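Local coordinates for purine-binding protein BAB2_0673 (Brucella melitensis biovar Abortus, PDB 3S99) that binds adenine, probably also other purines such as guanine, and may serve an ABC-type uptake system for them, at residues Val111-Ala116 against Ala122-Ala127; Ile142-Ser147 against Pro179-Lys184. All coordinates share one frame; numbering follows the deposited sequence.

Followed from the N terminus, the chain reaches contact 1 first. After strand 112-116 a short connection returns the chain to the start of that strand, and strand 125-130 then runs parallel beside it, so Val111-Ala116 and Ala122-Ala127 close a loop of five intervening residues within one sheet. Strand 125-130 leads almost directly into helix 132-146, whose C-terminal end opens contact 2. There Ile142-Ser147 meets Pro179-Lys184 after a 31-residue excursion through strand 151-156 and helix 161-175, which ties the helix end to the residue just ahead of edge strand 182-187 of the second sheet. Contact 1 and contact 2 follow in series, on opposite sides of the chain's centre, their nearest atoms about 24 Å apart.

Contact 1 (Val111-Ala116 against Ala122-Ala127); sequences VKFEHA and ADNMSA
Phe113 N donates to Asn124 O at 2.9 Å, the first rung of a parallel beta ladder between adjacent strands of the six-stranded sheet found in this PnrA-like, substrate-binding fold. The ladder continues with Ser126 N to Phe113 O and then His115 N to Ser126 O, the last nearly straight with an N-H...O angle of 173°. Packing is tight on the face carrying Phe113, Met125 and His115, which helix 98-105 covers. Met125, extended with CG anti to its backbone N (chi1 -176°), brings CG to 4.1 Å from Phe113 CB and reaches with CE to 3.7 Å from His115 CB. His115 NE2 bonds to Ser94 O, a residue of the adenine pocket. On the other face, Glu114 bends at chi2 so that its carboxylate lies beside Ser126 CB; OE1 is hydrogen-bonded by Tyr258, OE2 by Trp271 and in a salt bridge with Arg262. The loose end is the type I turn Ala122-Met125, where Asp123 is exposed. Asn124, in the same turn, is buried: its amide stands at 78° to the Phe113 ring, and ND2, besides bonding to Ala105 O, donates a bent bond to Val111 O at 3.1 Å, the acceptor lying out of the Asn124 amide plane.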
loop_
_atom_site.group_PDB
_atom_site.type_symbol
_atom_site.label_atom_id
_atom_site.label_comp_id
_atom_site.label_asym_id
_atom_site.label_seq_id
_atom_site.Cartn_x
_atom_site.Cartn_y
_atom_site.Cartn_z
ATOM N N VAL A 111 -19.813 -10.196 16.157
ATOM C CA VAL A 111 -18.389 -9.934 15.863
ATOM C C VAL A 111 -18.288 -8.672 15.010
ATOM O O VAL A 111 -19.157 -8.394 14.205
ATOM C CB VAL A 111 -17.713 -11.134 15.156
ATOM C CG1 VAL A 111 -16.215 -10.812 14.778
ATOM C CG2 VAL A 111 -17.835 -12.405 16.027
ATOM N N LYS A 112 -17.228 -7.899 15.197
ATOM C CA LYS A 112 -16.993 -6.713 14.372
ATOM C C LYS A 112 -15.828 -7.034 13.455
ATOM O O LYS A 112 -14.818 -7.568 13.923
ATOM C CB LYS A 112 -16.618 -5.506 15.233
ATOM C CG LYS A 112 -17.558 -5.091 16.358
ATOM C CD LYS A 112 -18.974 -5.116 15.994
ATOM C CE LYS A 112 -19.801 -4.305 17.027
ATOM N NZ LYS A 112 -20.099 -5.078 18.238
ATOM N N PHE A 113 -15.956 -6.662 12.178
ATOM C CA PHE A 113 -15.000 -6.989 11.127
ATOM C C PHE A 113 -14.410 -5.698 10.569
ATOM O O PHE A 113 -15.114 -4.733 10.437
ATOM C CB PHE A 113 -15.691 -7.763 10.021
ATOM C CG PHE A 113 -16.131 -9.133 10.446
ATOM C CD1 PHE A 113 -15.280 -10.241 10.310
ATOM C CD2 PHE A 113 -17.363 -9.318 11.031
ATOM C CE1 PHE A 113 -15.699 -11.504 10.706
ATOM C CE2 PHE A 113 -17.773 -10.575 11.421
ATOM C CZ PHE A 113 -16.926 -11.664 11.275
ATOM N N GLU A 114 -13.121 -5.693 10.268
ATOM C CA GLU A 114 -12.419 -4.499 9.743
ATOM C C GLU A 114 -11.632 -4.998 8.539
ATOM O O GLU A 114 -10.728 -5.835 8.696
ATOM C CB GLU A 114 -11.456 -3.951 10.772
ATOM C CG GLU A 114 -12.072 -3.285 11.995
ATOM C CD GLU A 114 -12.441 -1.821 11.754
ATOM O OE1 GLU A 114 -11.925 -1.209 10.792
ATOM O OE2 GLU A 114 -13.244 -1.284 12.545
ATOM N N HIS A 115 -12.027 -4.585 7.341
ATOM C CA HIS A 115 -11.393 -5.037 6.135
ATOM C C HIS A 115 -10.456 -3.943 5.551
ATOM O O HIS A 115 -10.856 -2.784 5.349
ATOM C CB HIS A 115 -12.411 -5.418 5.068
ATOM C CG HIS A 115 -11.753 -5.779 3.779
ATOM N ND1 HIS A 115 -11.930 -5.056 2.612
ATOM C CD2 HIS A 115 -10.813 -6.717 3.509
ATOM C CE1 HIS A 115 -11.169 -5.582 1.662
ATOM N NE2 HIS A 115 -10.479 -6.586 2.180
ATOM N N ALA A 116 -9.238 -4.344 5.242
ATOM C CA ALA A 116 -8.207 -3.438 4.740
ATOM C C ALA A 116 -8.343 -3.182 3.246
ATOM O O ALA A 116 -8.304 -4.100 2.451
ATOM C CB ALA A 116 -6.814 -4.032 5.054
ATOM N N ALA A 122 -20.819 -3.235 6.142
ATOM C CA ALA A 122 -22.040 -3.858 6.587
ATOM C C ALA A 122 -22.312 -3.289 7.985
ATOM O O ALA A 122 -21.429 -2.626 8.562
ATOM C CB ALA A 122 -21.842 -5.429 6.664
ATOM N N ASP A 123 -23.451 -3.600 8.582
ATOM C CA ASP A 123 -23.728 -3.119 9.949
ATOM C C ASP A 123 -22.676 -3.483 11.004
ATOM O O ASP A 123 -22.515 -2.762 11.999
ATOM C CB ASP A 123 -25.137 -3.498 10.410
ATOM C CG ASP A 123 -25.408 -5.014 10.372
ATOM O OD1 ASP A 123 -24.506 -5.775 10.709
ATOM O OD2 ASP A 123 -26.532 -5.453 9.979
ATOM N N ASN A 124 -21.978 -4.605 10.792
ATOM C CA ASN A 124 -20.870 -5.048 11.638
ATOM C C ASN A 124 -19.508 -5.196 10.903
ATOM O O ASN A 124 -18.676 -6.026 11.302
ATOM C CB ASN A 124 -21.219 -6.384 12.303
ATOM C CG ASN A 124 -21.312 -7.547 11.308
ATOM O OD1 ASN A 124 -21.579 -7.354 10.119
ATOM N ND2 ASN A 124 -21.105 -8.775 11.814
ATOM N N MET A 125 -19.306 -4.424 9.838
ATOM C CA MET A 125 -18.075 -4.469 9.021
ATOM C C MET A 125 -17.692 -3.042 8.581
ATOM O O MET A 125 -18.485 -2.378 7.936
ATOM C CB MET A 125 -18.295 -5.295 7.749
ATOM C CG MET A 125 -17.053 -5.483 6.889
ATOM S SD MET A 125 -17.492 -6.277 5.328
ATOM C CE MET A 125 -15.992 -5.946 4.386
ATOM N N SER A 126 -16.472 -2.637 8.924
ATOM C CA SER A 126 -15.849 -1.416 8.500
ATOM C C SER A 126 -14.815 -1.725 7.424
ATOM O O SER A 126 -14.350 -2.865 7.274
ATOM C CB SER A 126 -15.182 -0.703 9.692
ATOM O OG SER A 126 -16.150 -0.220 10.600
ATOM N N ALA A 127 -14.458 -0.687 6.690
ATOM C CA ALA A 127 -13.499 -0.750 5.615
ATOM C C ALA A 127 -12.508 0.350 5.846
ATOM O O ALA A 127 -12.855 1.535 5.943
ATOM C CB ALA A 127 -14.176 -0.561 4.216
#

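Contact 2 (Ile142-Ser147 against Pro179-Lys184); sequences IAAKMS and PDFRVK
Ala143 opens the contact with Phe181: its CB, directed at the opposite segment, lies 3.9 Å from Phe181 CZ, the far end of the ring. The carbonyl of the same residue also comes near, with Ala143 O 3.8 Å from Phe181 CE2 in an oblique approach. That oxygen already accepts a helical bond from Ser147 N, so the ring meets a carbonyl occupied by the last turn of the helix. One residue on, Ala144 offers backbone as well as side chain: its CA is 3.9 Å from Phe181 CE2, and its CB is 4.1 Å from Phe181 CD2. Two successive small residues thus let the aromatic ring come close to the helix backbone. With chi1 at -160°, Phe181 CG trans to the backbone nitrogen, the side chain carries its ring toward the helix. This joins the C-terminal end of helix 132-146 to the residue just before edge strand 182-187, which ends a beta-alpha-beta crossover from strand 151-156 through helix 161-175 in this BMP-family fold; Ala174 of that helix also touches the ring. The next meeting comes at Ser147, the first residue to leave helical geometry. Its CB sits at the ring edge near the ring plane, 3.9 Å from Phe181 CE2. The hydroxyl is engaged by other groups: Ser147 OG hydrogen-bonds Asp210 OD1 and Ile151 N, linking the helix end to the start of strand 151-156.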
loop_
_atom_site.group_PDB
_atom_site.type_symbol
_atom_site.label_atom_id
_atom_site.label_comp_id
_atom_site.label_asym_id
_atom_site.label_seq_id
_atom_site.Cartn_x
_atom_site.Cartn_y
_atom_site.Cartn_z
ATOM N N ILE A 142 11.252 11.831 -6.548
ATOM C CA ILE A 142 12.615 11.424 -6.194
ATOM C C ILE A 142 13.230 10.648 -7.346
ATOM O O ILE A 142 14.372 10.897 -7.718
ATOM C CB ILE A 142 12.659 10.552 -4.901
ATOM C CG1 ILE A 142 12.213 11.378 -3.662
ATOM C CG2 ILE A 142 14.046 10.013 -4.685
ATOM C CD1 ILE A 142 11.691 10.519 -2.473
ATOM N N ALA A 143 12.467 9.711 -7.904
ATOM C CA ALA A 143 12.952 8.876 -8.974
ATOM C C ALA A 143 13.411 9.706 -10.167
ATOM O O ALA A 143 14.454 9.433 -10.745
ATOM C CB ALA A 143 11.896 7.866 -9.406
ATOM N N ALA A 144 12.629 10.712 -10.529
ATOM C CA ALA A 144 12.979 11.588 -11.653
ATOM C C ALA A 144 14.214 12.458 -11.384
ATOM O O ALA A 144 14.973 12.746 -12.308
ATOM C CB ALA A 144 11.811 12.426 -12.051
ATOM N N LYS A 145 14.426 12.873 -10.132
ATOM C CA LYS A 145 15.681 13.530 -9.767
ATOM C C LYS A 145 16.859 12.587 -9.741
ATOM O O LYS A 145 17.935 13.020 -10.096
ATOM C CB LYS A 145 15.608 14.257 -8.422
ATOM C CG LYS A 145 14.632 15.413 -8.395
ATOM C CD LYS A 145 15.069 16.531 -9.309
ATOM C CE LYS A 145 14.270 17.817 -9.096
ATOM N NZ LYS A 145 14.557 18.832 -10.176
ATOM N N MET A 146 16.673 11.315 -9.348
ATOM C CA MET A 146 17.793 10.408 -9.179
ATOM C C MET A 146 18.203 9.637 -10.450
ATOM O O MET A 146 19.395 9.404 -10.694
ATOM C CB MET A 146 17.504 9.407 -8.058
ATOM C CG MET A 146 17.315 10.039 -6.639
ATOM S SD MET A 146 18.752 10.933 -6.009
ATOM C CE MET A 146 19.941 9.578 -5.969
ATOM N N SER A 147 17.228 9.207 -11.242
ATOM C CA SER A 147 17.517 8.327 -12.358
ATOM C C SER A 147 18.187 9.137 -13.471
ATOM O O SER A 147 17.589 10.046 -14.014
ATOM C CB SER A 147 16.222 7.708 -12.881
ATOM O OG SER A 147 16.438 7.010 -14.084
ATOM N N PRO A 179 9.605 15.128 -17.943
ATOM C CA PRO A 179 8.378 14.809 -18.682
ATOM C C PRO A 179 8.504 13.514 -19.455
ATOM O O PRO A 179 7.488 12.911 -19.827
ATOM C CB PRO A 179 8.255 15.962 -19.671
ATOM C CG PRO A 179 9.708 16.417 -19.881
ATOM C CD PRO A 179 10.298 16.312 -18.504
ATOM N N ASP A 180 9.743 13.118 -19.730
ATOM C CA ASP A 180 10.019 11.953 -20.527
ATOM C C ASP A 180 10.254 10.696 -19.711
ATOM O O ASP A 180 10.576 9.677 -20.282
ATOM C CB ASP A 180 11.205 12.243 -21.470
ATOM C CG ASP A 180 10.854 13.280 -22.516
ATOM O OD1 ASP A 180 9.644 13.488 -22.703
ATOM O OD2 ASP A 180 11.755 13.894 -23.140
ATOM N N PHE A 181 10.018 10.749 -18.395
ATOM C CA PHE A 181 10.243 9.610 -17.525
ATOM C C PHE A 181 9.437 8.386 -18.010
ATOM O O PHE A 181 8.260 8.511 -18.426
ATOM C CB PHE A 181 9.878 9.937 -16.055
ATOM C CG PHE A 181 10.522 9.015 -15.057
ATOM C CD1 PHE A 181 9.836 7.906 -14.547
ATOM C CD2 PHE A 181 11.820 9.235 -14.653
ATOM C CE1 PHE A 181 10.423 7.056 -13.654
ATOM C CE2 PHE A 181 12.435 8.362 -13.733
ATOM C CZ PHE A 181 11.735 7.272 -13.234
ATOM N N ARG A 182 10.067 7.212 -17.936
ATOM C CA ARG A 182 9.419 5.966 -18.315
ATOM C C ARG A 182 9.485 4.964 -17.183
ATOM O O ARG A 182 10.402 4.994 -16.374
ATOM C CB ARG A 182 10.080 5.329 -19.545
ATOM C CG ARG A 182 10.345 6.259 -20.708
ATOM C CD ARG A 182 9.087 6.715 -21.397
ATOM N NE ARG A 182 9.431 7.801 -22.322
ATOM C CZ ARG A 182 8.557 8.563 -22.972
ATOM N NH1 ARG A 182 7.242 8.356 -22.857
ATOM N NH2 ARG A 182 9.012 9.537 -23.754
ATOM N N VAL A 183 8.483 4.085 -17.133
ATOM C CA VAL A 183 8.535 2.858 -16.317
ATOM C C VAL A 183 8.411 1.611 -17.185
ATOM O O VAL A 183 7.741 1.626 -18.221
ATOM C CB VAL A 183 7.427 2.811 -15.243
ATOM C CG1 VAL A 183 7.691 3.883 -14.179
ATOM C CG2 VAL A 183 6.062 2.978 -15.887
ATOM N N LYS A 184 9.086 0.543 -16.754
ATOM C CA LYS A 184 8.908 -0.795 -17.315
ATOM C C LYS A 184 8.212 -1.639 -16.253
ATOM O O LYS A 184 8.717 -1.790 -15.141
ATOM C CB LYS A 184 10.252 -1.415 -17.688
ATOM C CG LYS A 184 11.011 -0.690 -18.822
ATOM C CD LYS A 184 11.980 -1.644 -19.553
ATOM C CE LYS A 184 12.639 -1.009 -20.767
ATOM N NZ LYS A 184 13.845 -0.224 -20.390
#